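Local coordinates for protein putative leucoanthocyanidin reductase 1 (Vitis vinifera, PDB 3I6I) that probably reduces leucoanthocyanidins to catechin-type flavan-3-ols with NADPH as hydride donor, as a Rossmann-fold member of the short-chain dehydrogenase/reductase superfamily, at residues V124-P129 and P290-V295; L146-E149 and P153-Y156; D181-Y186 and E232-W237; T205-D210 and P300-R305; V250-L255 and F272-F277. All blocks are in the same frame, centred on the assembly; numbering follows the deposited sequence. Where two conformers were deposited one is given.

Interaction 1 (V124-P129 and P290-V295); sequences VNRADP and PEDVEV
An end-on, bidentate salt bridge between Arg126 and Asp292 ties the loop after strand 114-116 to strand 292-294. The two terminal nitrogens of the guanidinium divide the work, one to each carboxylate oxygen: Arg126 NH1 donates to Asp292 OD1 at 3.0 Å, and Arg126 NH2 to Asp292 OD2 at 2.9 Å. The first of these bonds is nearly straight, at 169°, and both oxygens lie close to the guanidinium plane. The carboxylate does not return this flatness. Its plane is turned 50° from that of the guanidinium, which leaves OD2 met on its syn side but well out of plane and OD1 met from above. Such a pair is twisted rather than coplanar, yet it keeps both of its bonds.

Strand 292-294 is an outermost strand of a three-stranded parallel sheet, where backbone bonds from Val293 to Ser218 and His220 fix it to strand 217-220. His220, on that neighbouring strand, also bonds Asp292 OD1, giving that oxygen two partners. The backbones themselves stay far apart, with Arg126 CA 11.8 Å from Asp292 CA. Most of that gap is spanned by the arginine, whose chain is extended from CG to NE, while the shorter Asp292 side chain arrives from the opposite direction. On the loop side Arg126 NH1 has a second and stronger partner in Asp123 OD2, so the guanidinium serves two carboxylates at once, and its side chain also touches Phe285. This is a surface contact, and about 10 Å separate the side chains of Arg126 and Asn160, a residue that binds NADP(+).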
# COMPACT_ATOMS: atom_id res chain seq x y z
N VAL A 124 7.13 8.75 1.36
CA VAL A 124 7.04 9.81 0.37
C VAL A 124 7.83 11.06 0.76
O VAL A 124 8.16 11.90 -0.09
CB VAL A 124 5.57 10.17 0.06
CG1 VAL A 124 4.80 8.91 -0.34
CG2 VAL A 124 4.91 10.86 1.25
N ASN A 125 8.11 11.20 2.06
CA ASN A 125 8.98 12.28 2.51
C ASN A 125 10.47 12.10 2.38
O ASN A 125 11.20 13.08 2.45
CB ASN A 125 8.58 12.79 3.92
CG ASN A 125 7.51 13.89 3.85
OD1 ASN A 125 6.64 14.02 4.73
ND2 ASN A 125 7.57 14.69 2.79
N ARG A 126 10.94 10.88 2.13
CA ARG A 126 12.32 10.62 1.90
C ARG A 126 12.64 10.34 0.43
O ARG A 126 13.71 10.64 -0.04
CB ARG A 126 12.76 9.39 2.69
CG ARG A 126 12.80 9.66 4.18
CD ARG A 126 13.30 8.48 4.91
NE ARG A 126 13.79 8.82 6.25
CZ ARG A 126 13.12 8.61 7.36
NH1 ARG A 126 11.90 8.07 7.33
NH2 ARG A 126 13.68 8.92 8.53
N ALA A 127 11.71 9.69 -0.25
CA ALA A 127 11.95 9.22 -1.65
C ALA A 127 11.77 10.37 -2.62
O ALA A 127 10.88 11.20 -2.44
CB ALA A 127 10.98 8.10 -1.99
N ASP A 128 12.53 10.35 -3.71
CA ASP A 128 12.55 11.42 -4.69
C ASP A 128 12.47 10.81 -6.12
O ASP A 128 13.43 10.93 -6.91
CB ASP A 128 13.84 12.22 -4.47
CG ASP A 128 14.01 13.38 -5.40
OD1 ASP A 128 12.99 13.99 -5.80
OD2 ASP A 128 15.18 13.68 -5.75
N PRO A 129 11.32 10.20 -6.46
CA PRO A 129 11.22 9.62 -7.79
C PRO A 129 11.18 10.64 -8.87
O PRO A 129 10.83 11.79 -8.63
CB PRO A 129 9.89 8.88 -7.76
CG PRO A 129 9.09 9.64 -6.72
CD PRO A 129 10.08 10.01 -5.70
N PRO A 290 13.13 8.76 16.10
CA PRO A 290 11.96 8.73 16.97
C PRO A 290 10.60 8.79 16.28
O PRO A 290 9.62 8.50 16.92
CB PRO A 290 12.15 9.95 17.87
CG PRO A 290 12.96 10.88 17.10
CD PRO A 290 13.81 10.06 16.14
N GLU A 291 10.54 9.14 14.99
CA GLU A 291 9.27 9.17 14.29
C GLU A 291 9.04 7.98 13.37
O GLU A 291 8.05 7.92 12.66
CB GLU A 291 9.16 10.51 13.50
CG GLU A 291 9.26 11.74 14.41
CD GLU A 291 8.72 13.01 13.75
OE1 GLU A 291 7.53 13.04 13.39
OE2 GLU A 291 9.49 13.98 13.60
N ASP A 292 9.99 7.03 13.35
CA ASP A 292 9.94 5.86 12.45
C ASP A 292 9.92 4.59 13.30
O ASP A 292 10.66 4.50 14.27
CB ASP A 292 11.16 5.83 11.53
CG ASP A 292 11.26 7.05 10.68
OD1 ASP A 292 10.38 7.22 9.82
OD2 ASP A 292 12.25 7.81 10.85
N VAL A 293 9.05 3.64 12.97
CA VAL A 293 9.07 2.32 13.62
C VAL A 293 9.08 1.26 12.52
O VAL A 293 8.72 1.54 11.36
CB VAL A 293 7.90 2.09 14.63
CG1 VAL A 293 8.09 2.96 15.91
CG2 VAL A 293 6.52 2.39 14.02
N GLU A 294 9.48 0.04 12.90
CA GLU A 294 9.55 -1.05 11.89
C GLU A 294 8.69 -2.24 12.33
O GLU A 294 8.74 -2.67 13.48
CB GLU A 294 11.00 -1.43 11.68
CG GLU A 294 11.26 -2.25 10.43
CD GLU A 294 10.95 -3.74 10.61
OE1 GLU A 294 11.41 -4.36 11.60
OE2 GLU A 294 10.20 -4.29 9.78
N VAL A 295 7.90 -2.75 11.40
CA VAL A 295 6.92 -3.79 11.69
C VAL A 295 7.43 -5.03 12.41
O VAL A 295 6.80 -5.49 13.36
CB VAL A 295 6.20 -4.24 10.40
CG1 VAL A 295 5.09 -5.28 10.74
CG2 VAL A 295 5.65 -3.09 9.74

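Interaction 2 (L146-E149 and P153-Y156); sequences LVEE and PFTY
Glu148, near the end of helix 133-149, reaches over to Tyr156 on strand 155-158 and accepts a 2.7 Å hydrogen bond from Tyr156 OH at its OE2. The glutamate chain is extended beyond CG, with chi2 at -178°, and this length delivers the carboxylate to the phenol. OE2 is approached on its anti side, a little out of the carboxylate plane, and itself lies at the edge of the tyrosine ring. The methylene Glu148 CG passes Phe154 CE1 at 3.6 Å, so the aliphatic part of the acid packs on one aromatic residue while its charged end serves another.

Phe154 adopts the least roomy of the three staggered choices: CG sits between the backbone N and the carbonyl carbon (chi1 65°). This turns its ring under the tyrosine, and Tyr156 OH stands 3.7 Å above the centre of the Phe154 ring. Phe154 CD2 in turn lies over one face of Tyr156, offset toward the rim. Deeper in, Val147 CG1 touches Phe154 CB at 3.8 Å. That methyl branch, trans to the valine N, is the one directed at the strand.

Pro153 and Thr155 make backbone bonds to Phe115, so strand 114-116, helix 133-149 and strand 155-158 form a beta-alpha-beta crossover of the Rossmann type, and the contact closes its second half. Arg144, one helical turn before Glu148, makes a cation-pi contact with Tyr156. With a cation on its ring and a carboxylate accepting its hydrogen bond, the phenol would probably be polarised toward Glu148 while remaining a neutral donor.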
# COMPACT_ATOMS: atom_id res chain seq x y z
N LEU A 146 -1.60 18.47 5.40
CA LEU A 146 -2.97 18.76 5.88
C LEU A 146 -3.37 17.96 7.14
O LEU A 146 -3.92 18.53 8.11
CB LEU A 146 -4.01 18.58 4.77
CG LEU A 146 -5.40 19.10 5.09
CD1 LEU A 146 -5.37 20.59 5.39
CD2 LEU A 146 -6.36 18.77 3.94
N VAL A 147 -3.10 16.67 7.14
CA VAL A 147 -3.40 15.83 8.31
C VAL A 147 -2.71 16.37 9.56
O VAL A 147 -3.32 16.52 10.63
CB VAL A 147 -2.98 14.40 8.04
CG1 VAL A 147 -2.97 13.55 9.34
CG2 VAL A 147 -3.89 13.76 6.94
N GLU A 148 -1.42 16.65 9.43
CA GLU A 148 -0.63 17.08 10.62
C GLU A 148 -1.06 18.46 11.11
O GLU A 148 -1.19 18.72 12.33
CB GLU A 148 0.85 17.00 10.33
CG GLU A 148 1.25 15.54 10.04
CD GLU A 148 2.73 15.29 9.78
OE1 GLU A 148 3.54 15.90 10.47
OE2 GLU A 148 3.08 14.45 8.88
N GLU A 149 -1.30 19.38 10.19
CA GLU A 149 -1.71 20.69 10.58
C GLU A 149 -3.13 20.70 11.11
O GLU A 149 -3.48 21.58 11.89
CB GLU A 149 -1.53 21.71 9.45
CG GLU A 149 -0.04 21.90 9.09
CD GLU A 149 0.23 22.99 8.01
OE1 GLU A 149 -0.72 23.48 7.34
OE2 GLU A 149 1.41 23.35 7.85
N PRO A 153 -4.67 12.49 14.67
CA PRO A 153 -3.62 11.51 14.95
C PRO A 153 -3.48 10.57 13.75
O PRO A 153 -4.50 10.16 13.19
CB PRO A 153 -4.15 10.70 16.10
CG PRO A 153 -5.31 11.46 16.63
CD PRO A 153 -5.82 12.35 15.60
N PHE A 154 -2.26 10.24 13.39
CA PHE A 154 -2.05 9.52 12.15
C PHE A 154 -1.07 8.36 12.26
O PHE A 154 -0.25 8.25 13.21
CB PHE A 154 -1.54 10.52 11.10
CG PHE A 154 -0.20 11.10 11.43
CD1 PHE A 154 -0.07 12.31 12.15
CD2 PHE A 154 0.96 10.44 11.07
CE1 PHE A 154 1.19 12.80 12.44
CE2 PHE A 154 2.21 10.96 11.38
CZ PHE A 154 2.32 12.12 12.05
N THR A 155 -1.13 7.50 11.26
CA THR A 155 -0.11 6.48 11.06
C THR A 155 0.09 6.35 9.53
O THR A 155 -0.87 6.21 8.81
CB THR A 155 -0.51 5.11 11.69
OG1 THR A 155 -0.63 5.23 13.12
CG2 THR A 155 0.51 4.03 11.39
N TYR A 156 1.34 6.41 9.10
CA TYR A 156 1.71 6.31 7.68
C TYR A 156 2.30 4.93 7.41
O TYR A 156 3.37 4.61 7.96
CB TYR A 156 2.73 7.39 7.31
CG TYR A 156 2.30 8.82 7.57
CD1 TYR A 156 0.97 9.23 7.37
CD2 TYR A 156 3.25 9.79 7.94
CE1 TYR A 156 0.60 10.54 7.58
CE2 TYR A 156 2.88 11.13 8.13
CZ TYR A 156 1.55 11.50 7.95
OH TYR A 156 1.10 12.80 8.17

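Interaction 3 (D181-Y186 and E232-W237); sequences DFFQIY and ELASVW
Phe183, Ala234 and Trp237 carry this buried contact, in which strand 183-186 packs against helix 230-241. The methyl of Ala234 points straight down on the aromatic ring: Ala234 CB lies 3.7 Å from the centroid of the Phe183 ring and 4° off its normal, a textbook CH-pi placement. The same ring extends beyond the methyl along the helix, bringing Phe183 CZ to 3.4 Å from Ala234 O. With just a methyl between them, the ring lies close to the helical backbone.

One turn on, Trp237 meets the far end of the phenylalanine. Phe183 CE1 comes within 3.7 Å of Trp237 CD1, rim to rim, with the planes nearly perpendicular at 87° and neither ring over the face of the other. The indole is swung trans to its own backbone N (chi1 -176°), and its NE1 is hydrogen-bonded to Pro179 O, which helps to fix its rotation. Ile185 CD1 adds a looser apolar touch on Ala234 CB.

Strand and helix run nearly antiparallel, at 160°, and the helix leads into strand 247-250, the parallel neighbour of 183-186. Packing of a helix on a small parallel sheet, here strands 183-186 and 247-250, is typical of alpha/beta folds.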
# COMPACT_ATOMS: atom_id res chain seq x y z
N ASP A 181 9.29 -16.81 -19.86
CA ASP A 181 10.16 -16.79 -21.03
C ASP A 181 11.56 -16.25 -20.78
O ASP A 181 12.54 -16.94 -21.07
CB ASP A 181 9.49 -16.09 -22.21
CG ASP A 181 8.91 -14.73 -21.87
OD1 ASP A 181 8.95 -14.25 -20.68
OD2 ASP A 181 8.40 -14.13 -22.84
N PHE A 182 11.66 -15.02 -20.26
CA PHE A 182 12.95 -14.43 -19.85
C PHE A 182 12.72 -13.37 -18.79
O PHE A 182 11.60 -12.84 -18.65
CB PHE A 182 13.76 -13.87 -21.04
CG PHE A 182 13.06 -12.73 -21.78
CD1 PHE A 182 12.25 -13.00 -22.88
CD2 PHE A 182 13.19 -11.42 -21.37
CE1 PHE A 182 11.59 -11.95 -23.55
CE2 PHE A 182 12.53 -10.39 -22.05
CZ PHE A 182 11.74 -10.67 -23.14
N PHE A 183 13.76 -13.07 -18.02
CA PHE A 183 13.65 -12.13 -16.93
C PHE A 183 14.23 -10.79 -17.41
O PHE A 183 15.32 -10.73 -17.93
CB PHE A 183 14.48 -12.58 -15.71
CG PHE A 183 13.98 -13.81 -15.02
CD1 PHE A 183 12.84 -13.78 -14.21
CD2 PHE A 183 14.72 -14.99 -15.07
CE1 PHE A 183 12.42 -14.91 -13.51
CE2 PHE A 183 14.29 -16.15 -14.40
CZ PHE A 183 13.14 -16.12 -13.61
N GLN A 184 13.49 -9.72 -17.16
CA GLN A 184 14.00 -8.35 -17.31
C GLN A 184 14.56 -7.87 -15.98
O GLN A 184 13.81 -7.67 -15.01
CB GLN A 184 12.89 -7.42 -17.83
CG GLN A 184 12.48 -7.77 -19.17
CD GLN A 184 11.67 -6.67 -19.87
OE1 GLN A 184 10.92 -5.91 -19.24
NE2 GLN A 184 11.84 -6.58 -21.19
N ILE A 185 15.88 -7.67 -15.96
CA ILE A 185 16.64 -7.30 -14.77
C ILE A 185 16.98 -5.81 -14.89
O ILE A 185 17.67 -5.40 -15.85
CB ILE A 185 17.97 -8.14 -14.66
CG1 ILE A 185 17.71 -9.67 -14.68
CG2 ILE A 185 18.79 -7.77 -13.43
CD1 ILE A 185 16.79 -10.13 -13.59
N TYR A 186 16.50 -5.01 -13.92
CA TYR A 186 16.78 -3.57 -13.89
C TYR A 186 18.18 -3.28 -13.43
O TYR A 186 18.61 -3.72 -12.33
CB TYR A 186 15.75 -2.80 -13.01
CG TYR A 186 14.36 -3.17 -13.35
CD1 TYR A 186 13.87 -2.90 -14.61
CD2 TYR A 186 13.54 -3.85 -12.45
CE1 TYR A 186 12.59 -3.26 -14.98
CE2 TYR A 186 12.25 -4.22 -12.79
CZ TYR A 186 11.78 -3.93 -14.07
OH TYR A 186 10.50 -4.30 -14.47
N GLU A 232 17.96 -12.02 -7.18
CA GLU A 232 17.56 -13.01 -6.20
C GLU A 232 16.10 -13.43 -6.41
O GLU A 232 15.77 -14.61 -6.32
CB GLU A 232 17.81 -12.46 -4.78
CG GLU A 232 19.31 -12.24 -4.49
CD GLU A 232 19.60 -11.49 -3.18
OE1 GLU A 232 18.81 -10.62 -2.76
OE2 GLU A 232 20.62 -11.83 -2.55
N LEU A 233 15.26 -12.45 -6.74
CA LEU A 233 13.85 -12.65 -6.96
C LEU A 233 13.66 -13.60 -8.16
O LEU A 233 12.90 -14.59 -8.09
CB LEU A 233 13.16 -11.31 -7.19
CG LEU A 233 11.62 -11.29 -7.07
CD1 LEU A 233 11.14 -11.45 -5.58
CD2 LEU A 233 11.00 -9.98 -7.67
N ALA A 234 14.42 -13.33 -9.21
CA ALA A 234 14.50 -14.25 -10.36
C ALA A 234 14.87 -15.66 -9.97
O ALA A 234 14.23 -16.64 -10.38
CB ALA A 234 15.49 -13.72 -11.39
N SER A 235 15.90 -15.80 -9.15
CA SER A 235 16.32 -17.11 -8.71
C SER A 235 15.27 -17.87 -7.90
O SER A 235 15.15 -19.08 -8.06
CB SER A 235 17.65 -17.04 -7.98
OG SER A 235 18.65 -16.53 -8.84
N VAL A 236 14.51 -17.17 -7.05
CA VAL A 236 13.41 -17.81 -6.35
C VAL A 236 12.38 -18.38 -7.33
O VAL A 236 11.87 -19.47 -7.15
CB VAL A 236 12.66 -16.86 -5.39
CG1 VAL A 236 11.54 -17.66 -4.73
CG2 VAL A 236 13.60 -16.26 -4.35
N TRP A 237 12.09 -17.63 -8.38
CA TRP A 237 11.12 -18.09 -9.37
C TRP A 237 11.62 -19.31 -10.14
O TRP A 237 10.87 -20.26 -10.36
CB TRP A 237 10.71 -16.96 -10.31
CG TRP A 237 9.66 -17.35 -11.27
CD1 TRP A 237 9.77 -17.34 -12.64
CD2 TRP A 237 8.35 -17.82 -10.97
NE1 TRP A 237 8.61 -17.79 -13.20
CE2 TRP A 237 7.71 -18.07 -12.20
CE3 TRP A 237 7.65 -18.06 -9.78
CZ2 TRP A 237 6.40 -18.56 -12.28
CZ3 TRP A 237 6.34 -18.55 -9.86
CH2 TRP A 237 5.74 -18.79 -11.10

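Interaction 4 (T205-D210 and P300-R305); sequences TMKTVD and PEDSFR
Asp302 OD2 is approached by two partners, a bridging water at 2.8 Å and, more loosely, the ammonium group of Lys207. The result is a water-mediated ion pair at the surface, joining helix 198-208 of this NmrA-like, Rossmann-type protein to the loop between helices 295-298 and 307-315. The direct salt bridge, from Lys207 NZ to Asp302 OD2, is long at 3.7 Å. The water closes the gap, accepting from Lys207 NZ at 3.0 Å and donating to the carboxylate.

Lysine and aspartate come from opposite directions. The lysine chain runs straight as far as CE and then bends at its last torsion (chi4 -73°), which turns NZ aside, so that CE rather than the nitrogen makes the nearest approach to OD2. Lys207 was modelled in two conformers, and the bridge described belongs to one of them, so both the pairing and its water link are doubtful in the other. The other oxygen, Asp302 OD1, has a firmer partner in Lys203, one turn earlier on the same helix, so two lysines of one helical face share a single carboxylate. Their combined charge would probably keep the aspartate ionised.

Within the helix, Thr205 O accepts from Thr208 OG1 at 2.7 Å, the hydroxyl lying 15° off the carbonyl plane.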
# COMPACT_ATOMS: atom_id res chain seq x y z
N THR A 205 -1.00 -3.89 8.92
CA THR A 205 -1.67 -2.61 8.95
C THR A 205 -2.73 -2.51 10.06
O THR A 205 -2.79 -1.50 10.81
CB THR A 205 -2.32 -2.29 7.59
OG1 THR A 205 -1.30 -2.07 6.62
CG2 THR A 205 -3.23 -1.01 7.68
N MET A 206 -3.59 -3.52 10.16
CA MET A 206 -4.67 -3.42 11.10
C MET A 206 -4.16 -3.47 12.53
O MET A 206 -4.79 -2.90 13.41
CB MET A 206 -5.79 -4.44 10.78
CG MET A 206 -6.56 -4.05 9.49
SD MET A 206 -7.04 -2.26 9.39
CE MET A 206 -7.99 -2.12 10.87
N LYS A 207 -3.02 -4.12 12.81
CA LYS A 207 -2.44 -4.14 14.17
C LYS A 207 -2.02 -2.75 14.61
O LYS A 207 -2.06 -2.41 15.80
CB LYS A 207 -1.18 -5.02 14.25
CG LYS A 207 -1.39 -6.48 13.89
CD LYS A 207 -0.14 -7.31 14.22
CE LYS A 207 -0.35 -8.80 13.96
NZ LYS A 207 -1.23 -9.49 14.96
N THR A 208 -1.59 -1.93 13.64
CA THR A 208 -1.05 -0.60 13.94
C THR A 208 -2.09 0.42 14.40
O THR A 208 -1.70 1.42 15.03
CB THR A 208 -0.27 0.02 12.74
OG1 THR A 208 -1.19 0.51 11.73
CG2 THR A 208 0.81 -0.96 12.18
N VAL A 209 -3.38 0.20 14.11
CA VAL A 209 -4.35 1.33 14.14
C VAL A 209 -4.59 1.86 15.54
O VAL A 209 -5.00 3.03 15.71
CB VAL A 209 -5.71 1.02 13.45
CG1 VAL A 209 -5.48 0.73 11.91
CG2 VAL A 209 -6.44 -0.18 14.14
N ASP A 210 -4.35 1.02 16.52
CA ASP A 210 -4.53 1.40 17.94
C ASP A 210 -3.35 1.06 18.86
O ASP A 210 -3.49 1.05 20.08
CB ASP A 210 -5.88 0.85 18.47
CG ASP A 210 -6.03 -0.67 18.33
OD1 ASP A 210 -5.07 -1.39 17.91
OD2 ASP A 210 -7.16 -1.14 18.61
N PRO A 300 7.24 -8.88 17.33
CA PRO A 300 8.24 -9.96 17.27
C PRO A 300 7.60 -11.35 17.31
O PRO A 300 6.51 -11.54 17.85
CB PRO A 300 9.08 -9.75 18.55
CG PRO A 300 8.19 -8.90 19.47
CD PRO A 300 7.40 -8.03 18.53
N GLU A 301 8.32 -12.32 16.74
CA GLU A 301 7.86 -13.72 16.72
C GLU A 301 6.49 -13.88 16.01
O GLU A 301 5.60 -14.66 16.45
CB GLU A 301 7.85 -14.32 18.12
CG GLU A 301 9.26 -14.58 18.63
CD GLU A 301 9.27 -15.13 20.03
OE1 GLU A 301 8.22 -15.61 20.50
OE2 GLU A 301 10.34 -15.08 20.67
N ASP A 302 6.33 -13.12 14.95
CA ASP A 302 5.11 -13.12 14.14
C ASP A 302 5.56 -13.03 12.68
O ASP A 302 5.61 -11.96 12.06
CB ASP A 302 4.22 -11.95 14.55
CG ASP A 302 2.78 -12.14 14.13
OD1 ASP A 302 2.54 -13.01 13.26
OD2 ASP A 302 1.88 -11.41 14.62
N SER A 303 5.93 -14.19 12.16
CA SER A 303 6.62 -14.29 10.87
C SER A 303 5.81 -13.79 9.68
O SER A 303 4.62 -14.03 9.59
CB SER A 303 7.00 -15.76 10.59
OG SER A 303 7.98 -16.21 11.50
N PHE A 304 6.51 -13.12 8.77
CA PHE A 304 5.98 -12.71 7.48
C PHE A 304 6.02 -13.90 6.56
O PHE A 304 6.97 -14.68 6.59
CB PHE A 304 6.85 -11.62 6.87
CG PHE A 304 6.47 -10.23 7.30
CD1 PHE A 304 6.05 -9.31 6.37
CD2 PHE A 304 6.46 -9.89 8.65
CE1 PHE A 304 5.66 -8.03 6.76
CE2 PHE A 304 6.06 -8.62 9.06
CZ PHE A 304 5.66 -7.69 8.13
N ARG A 305 5.00 -14.04 5.71
CA ARG A 305 5.06 -14.99 4.59
C ARG A 305 6.28 -14.68 3.71
O ARG A 305 6.55 -13.53 3.37
CB ARG A 305 3.77 -14.84 3.76
CG ARG A 305 2.53 -15.26 4.52
CD ARG A 305 1.29 -15.10 3.68
NE ARG A 305 1.22 -16.13 2.65
CZ ARG A 305 0.39 -16.12 1.62
NH1 ARG A 305 -0.49 -15.12 1.44
NH2 ARG A 305 0.44 -17.11 0.75
O HOH W 1 -0.71 -12.42 14.75

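Interaction 5 (V250-L255 and F272-F277); sequences VTEDDL and FTHDIF
The imidazole of His274 meets Glu252 edge-on: Glu252 OE2 and the methylene Glu252 CG both lie at the ring edge, beside NE2. His274 NE2 donates to Glu252 OE2 over 2.9 Å with an angle of 170°, almost straight and nearly in the ring plane. Seen from the acid, the donor arrives on the anti side of OE2, out of the carboxylate plane, and the two planes stand 34° apart. Both side chains leave their helices with CG trans to the backbone N (chi1 177° for His274), which turns them toward each other across the helix-helix contact.

Beside this polar pair Leu255 packs on the second helix. Leu255 CD1 sits 3.9 Å from His274 CA, against the backbone, while Leu255 CD2 touches Thr273 CG2 at 4.0 Å. The threonine hydroxyl turns back to Val269 O, so that its methyl faces Leu255 and Tyr186 of strand 183-186, which also touches the leucine. The side chain of Thr273 is about 10 Å from the bound NADPH.

Helix 252-260 opens with a capping box: Asp254 N donates to Thr251 OG1, and Thr251 N to Asp254 OD2. Two successive helices of an alpha/beta reductase, 252-260 and 266-277, pack side by side here, through a buried leucine and a His-carboxylate hydrogen bond.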
# COMPACT_ATOMS: atom_id res chain seq x y z
N VAL A 250 17.43 -4.32 -18.38
CA VAL A 250 16.66 -3.08 -18.65
C VAL A 250 17.45 -1.99 -17.95
O VAL A 250 17.67 -2.04 -16.73
CB VAL A 250 15.21 -3.22 -18.14
CG1 VAL A 250 14.51 -1.86 -18.13
CG2 VAL A 250 14.44 -4.23 -18.92
N THR A 251 17.95 -1.02 -18.72
CA THR A 251 18.81 -0.01 -18.21
C THR A 251 18.02 1.08 -17.46
O THR A 251 16.79 1.23 -17.61
CB THR A 251 19.61 0.69 -19.33
OG1 THR A 251 18.72 1.37 -20.23
CG2 THR A 251 20.56 -0.29 -20.12
N GLU A 252 18.74 1.88 -16.68
CA GLU A 252 18.18 3.07 -16.05
C GLU A 252 17.55 3.98 -17.13
O GLU A 252 16.47 4.51 -16.95
CB GLU A 252 19.25 3.84 -15.29
CG GLU A 252 18.86 5.29 -14.99
CD GLU A 252 19.83 5.95 -14.00
OE1 GLU A 252 21.03 5.64 -14.11
OE2 GLU A 252 19.43 6.81 -13.18
N ASP A 253 18.24 4.16 -18.24
CA ASP A 253 17.73 5.07 -19.26
C ASP A 253 16.46 4.54 -19.92
O ASP A 253 15.58 5.34 -20.30
CB ASP A 253 18.82 5.44 -20.27
CG ASP A 253 19.61 6.72 -19.85
OD1 ASP A 253 19.51 7.21 -18.67
OD2 ASP A 253 20.34 7.24 -20.69
N ASP A 254 16.35 3.21 -20.06
CA ASP A 254 15.08 2.58 -20.49
C ASP A 254 13.92 3.01 -19.59
O ASP A 254 12.87 3.43 -20.05
CB ASP A 254 15.16 1.04 -20.52
CG ASP A 254 16.15 0.48 -21.58
OD1 ASP A 254 16.42 1.16 -22.61
OD2 ASP A 254 16.62 -0.70 -21.42
N LEU A 255 14.11 2.92 -18.29
CA LEU A 255 13.05 3.28 -17.35
C LEU A 255 12.78 4.78 -17.38
O LEU A 255 11.64 5.17 -17.30
CB LEU A 255 13.41 2.81 -15.95
CG LEU A 255 13.54 1.32 -15.71
CD1 LEU A 255 14.17 1.06 -14.26
CD2 LEU A 255 12.17 0.62 -15.85
N PHE A 272 8.53 4.74 -10.35
CA PHE A 272 8.75 4.05 -9.06
C PHE A 272 9.70 2.85 -9.17
O PHE A 272 10.50 2.62 -8.27
CB PHE A 272 7.44 3.59 -8.48
CG PHE A 272 6.48 4.70 -8.11
CD1 PHE A 272 6.91 5.95 -7.68
CD2 PHE A 272 5.13 4.48 -8.20
CE1 PHE A 272 5.99 6.94 -7.34
CE2 PHE A 272 4.22 5.45 -7.83
CZ PHE A 272 4.66 6.68 -7.41
N THR A 273 9.65 2.13 -10.31
CA THR A 273 10.64 1.07 -10.61
C THR A 273 12.07 1.61 -10.58
O THR A 273 12.99 0.98 -10.02
CB THR A 273 10.32 0.38 -11.99
OG1 THR A 273 8.98 -0.14 -11.96
CG2 THR A 273 11.27 -0.81 -12.25
N HIS A 274 12.30 2.74 -11.23
CA HIS A 274 13.59 3.42 -11.21
C HIS A 274 14.01 3.78 -9.78
O HIS A 274 15.14 3.51 -9.36
CB HIS A 274 13.51 4.66 -12.08
CG HIS A 274 14.75 5.49 -12.08
ND1 HIS A 274 14.89 6.61 -11.30
CD2 HIS A 274 15.87 5.41 -12.83
CE1 HIS A 274 16.08 7.15 -11.53
NE2 HIS A 274 16.70 6.42 -12.45
N ASP A 275 13.10 4.36 -9.02
CA ASP A 275 13.42 4.77 -7.67
C ASP A 275 13.86 3.58 -6.80
O ASP A 275 14.83 3.69 -6.04
CB ASP A 275 12.23 5.51 -7.03
CG ASP A 275 12.66 6.55 -5.98
OD1 ASP A 275 13.89 6.95 -5.85
OD2 ASP A 275 11.74 7.00 -5.26
N ILE A 276 13.12 2.49 -6.91
CA ILE A 276 13.39 1.28 -6.14
C ILE A 276 14.64 0.59 -6.58
O ILE A 276 15.53 0.36 -5.75
CB ILE A 276 12.24 0.30 -6.17
CG1 ILE A 276 10.92 0.89 -5.65
CG2 ILE A 276 12.62 -1.06 -5.51
CD1 ILE A 276 9.68 0.07 -6.08
N PHE A 277 14.71 0.25 -7.88
CA PHE A 277 15.71 -0.71 -8.37
C PHE A 277 16.97 -0.09 -8.94
O PHE A 277 17.98 -0.79 -9.12
CB PHE A 277 15.07 -1.69 -9.33
CG PHE A 277 14.05 -2.56 -8.67
CD1 PHE A 277 14.43 -3.54 -7.76
CD2 PHE A 277 12.71 -2.38 -8.88
CE1 PHE A 277 13.49 -4.31 -7.12
CE2 PHE A 277 11.76 -3.14 -8.23
CZ PHE A 277 12.15 -4.14 -7.37

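From the N terminus, the first segment met is 124-129, whose partner 290-295 lies far along the chain, so interaction 1 closes a long loop. Interactions 2, 3 and 5 all fall within that loop and follow one another in series. Interaction 2 is the shortest closure, helix to following strand beside the Rossmann sheet. Interaction 3 spans 181-186 to 232-237, and interaction 5 joins two nearby helices, next to interaction 3 through strands 183-186 and 247-250. Interaction 4, from 205-210 to 300-305, crosses both interactions 1 and 3 and encloses interaction 5. It touches interaction 1 where Val295 meets Phe304 and interaction 2 where Thr155 meets Thr208, while Asp275 links interactions 1 and 5.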